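Local structure of pyridoxal phosphate homeostasis protein (Bifidobacterium adolescentis ATCC 15703, 3CPG) at residues A[176-180]-A[181-185]. The protein probably binds pyridoxal 5'-phosphate and takes part in the homeostasis of this cofactor, as a member of the YggS/PROSC family. Numbering follows the deposited sequence.
Sequences SGCDP and AHAIR
Asp179 holds CG opposite its backbone N (chi1 -178°) and His182 holds CG beside its own N (chi1 -66°), which brings carboxylate and imidazole together over the turn that leads into helix 183-191. Two turns are superposed here. In the Asx turn, OD1 of Asp179 accepts the N-H of Ala181 at 2.8 Å, almost in line with its C-O bond. In the type I beta turn, O of Asp179 receives the N-H of His182 at 3.0 Å from above the carbonyl plane. A weak third bond, 3.4 Å from Ala183 N to Pro180 O, carries the winding on into the helix. Within the TIM barrel this stretch ends the long loop after strand 161-166.

The imidazole meets the carboxylate obliquely, their planes 60° apart, with ND1 of His182 3.4 Å from CG of Asp179. At the other end of the ring, CD2 of His182 lies over one face of the Arg185 guanidinium, 2.9 Å above its plane and offset toward the rim. The carboxylate on one side and the guanidinium on the other would probably pull the ionisation of the ring in opposite directions. An alanine in place of His182 removes the imidazole, and is likely to leave the Asp179 carboxylate freer to turn about its chi2 and one face of the Arg185 guanidinium without its neighbour.

On the inner side of the turn, Val167 touches Cys178, Pro180 and Ala183, while helix 211-231 adds His220 against Pro180 and Thr224 against Ala183. Here the sulfur of Cys178 packs against Ala183, with SG 4.0 Å from CB of Ala183.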
ATOM      1  N   SER A 176     -10.214   5.928 -10.339  1.00 14.91           N
ATOM      2  CA  SER A 176      -9.692   6.660  -9.186  1.00 13.23           C
ATOM      3  C   SER A 176      -8.272   7.143  -9.457  1.00 10.45           C
ATOM      4  O   SER A 176      -7.625   6.685 -10.398  1.00 10.86           O
ATOM      5  CB  SER A 176      -9.690   5.766  -7.942  1.00 14.30           C
ATOM      6  OG  SER A 176     -11.006   5.396  -7.573  1.00 20.33           O
ATOM      7  N   GLY A 177      -7.792   8.065  -8.627  1.00  9.01           N
ATOM      8  CA  GLY A 177      -6.446   8.582  -8.802  1.00  6.71           C
ATOM      9  C   GLY A 177      -6.442   9.957  -9.444  1.00  7.37           C
ATOM     10  O   GLY A 177      -7.402  10.329 -10.119  1.00  7.10           O
ATOM     11  N   CYS A 178      -5.367  10.713  -9.244  1.00  5.81           N
ATOM     12  CA  CYS A 178      -5.288  12.052  -9.822  1.00  6.64           C
ATOM     13  C   CYS A 178      -4.937  12.032 -11.312  1.00  6.66           C
ATOM     14  O   CYS A 178      -4.466  11.023 -11.846  1.00  5.87           O
ATOM     15  CB  CYS A 178      -4.253  12.901  -9.074  1.00  5.31           C
ATOM     16  SG  CYS A 178      -2.524  12.494  -9.437  1.00  6.29           S
ATOM     17  N   ASP A 179      -5.186  13.154 -11.980  1.00  7.32           N
ATOM     18  CA  ASP A 179      -4.871  13.297 -13.398  1.00  9.14           C
ATOM     19  C   ASP A 179      -3.365  13.087 -13.487  1.00  7.56           C
ATOM     20  O   ASP A 179      -2.604  13.759 -12.790  1.00  7.93           O
ATOM     21  CB  ASP A 179      -5.223  14.711 -13.874  1.00 12.44           C
ATOM     22  CG  ASP A 179      -4.968  14.914 -15.360  1.00 15.97           C
ATOM     23  OD1 ASP A 179      -3.861  14.587 -15.836  1.00 17.15           O
ATOM     24  OD2 ASP A 179      -5.880  15.413 -16.050  1.00 21.35           O
ATOM     25  N   PRO A 180      -2.911  12.152 -14.334  1.00  8.04           N
ATOM     26  CA  PRO A 180      -1.470  11.911 -14.449  1.00  8.66           C
ATOM     27  C   PRO A 180      -0.608  13.140 -14.742  1.00 10.62           C
ATOM     28  O   PRO A 180       0.502  13.250 -14.228  1.00 11.71           O
ATOM     29  CB  PRO A 180      -1.380  10.831 -15.539  1.00  8.13           C
ATOM     30  CG  PRO A 180      -2.658  10.998 -16.316  1.00  8.27           C
ATOM     31  CD  PRO A 180      -3.664  11.261 -15.233  1.00  7.46           C
ATOM     32  N   ALA A 181      -1.120  14.073 -15.542  1.00 10.52           N
ATOM     33  CA  ALA A 181      -0.358  15.272 -15.883  1.00 11.10           C
ATOM     34  C   ALA A 181      -0.200  16.229 -14.704  1.00 12.20           C
ATOM     35  O   ALA A 181       0.760  17.001 -14.649  1.00 12.93           O
ATOM     36  CB  ALA A 181      -1.014  15.995 -17.064  1.00 11.33           C
ATOM     37  N   HIS A 182      -1.133  16.175 -13.758  1.00 11.91           N
ATOM     38  CA  HIS A 182      -1.083  17.050 -12.592  1.00 12.11           C
ATOM     39  C   HIS A 182      -0.394  16.447 -11.366  1.00 11.21           C
ATOM     40  O   HIS A 182      -0.259  17.119 -10.348  1.00 11.41           O
ATOM     41  CB  HIS A 182      -2.503  17.488 -12.203  1.00 14.80           C
ATOM     42  CG  HIS A 182      -3.172  18.354 -13.225  1.00 18.50           C
ATOM     43  ND1 HIS A 182      -3.524  17.896 -14.476  1.00 21.21           N
ATOM     44  CD2 HIS A 182      -3.555  19.652 -13.181  1.00 20.95           C
ATOM     45  CE1 HIS A 182      -4.093  18.873 -15.158  1.00 21.52           C
ATOM     46  NE2 HIS A 182      -4.124  19.950 -14.395  1.00 21.22           N
ATOM     47  N   ALA A 183       0.051  15.196 -11.466  1.00  9.74           N
ATOM     48  CA  ALA A 183       0.696  14.517 -10.339  1.00  9.86           C
ATOM     49  C   ALA A 183       1.836  15.277  -9.663  1.00 10.32           C
ATOM     50  O   ALA A 183       1.887  15.352  -8.439  1.00 10.15           O
ATOM     51  CB  ALA A 183       1.197  13.142 -10.774  1.00  9.39           C
ATOM     52  N   ILE A 184       2.758  15.825 -10.447  1.00  9.46           N
ATOM     53  CA  ILE A 184       3.882  16.550  -9.861  1.00 11.40           C
ATOM     54  C   ILE A 184       3.415  17.752  -9.048  1.00 11.02           C
ATOM     55  O   ILE A 184       3.858  17.953  -7.916  1.00 10.88           O
ATOM     56  CB  ILE A 184       4.871  17.029 -10.942  1.00 12.23           C
ATOM     57  CG1 ILE A 184       5.396  15.834 -11.737  1.00 14.06           C
ATOM     58  CG2 ILE A 184       6.029  17.771 -10.289  1.00 13.94           C
ATOM     59  CD1 ILE A 184       6.294  16.219 -12.901  1.00 16.36           C
ATOM     60  N   ARG A 185       2.518  18.542  -9.631  1.00 11.80           N
ATOM     61  CA  ARG A 185       1.973  19.731  -8.978  1.00 12.96           C
ATOM     62  C   ARG A 185       1.277  19.370  -7.665  1.00 12.43           C
ATOM     63  O   ARG A 185       1.484  20.020  -6.641  1.00 12.12           O
ATOM     64  CB  ARG A 185       0.972  20.424  -9.907  1.00 17.19           C
ATOM     65  CG  ARG A 185       0.323  21.669  -9.316  1.00 23.05           C
ATOM     66  CD  ARG A 185      -0.984  22.004 -10.031  1.00 28.21           C
ATOM     67  NE  ARG A 185      -1.982  20.948  -9.856  1.00 32.61           N
ATOM     68  CZ  ARG A 185      -3.224  21.001 -10.330  1.00 33.39           C
ATOM     69  NH1 ARG A 185      -3.631  22.060 -11.016  1.00 35.58           N
ATOM     70  NH2 ARG A 185      -4.060  19.993 -10.118  1.00 34.75           N
TER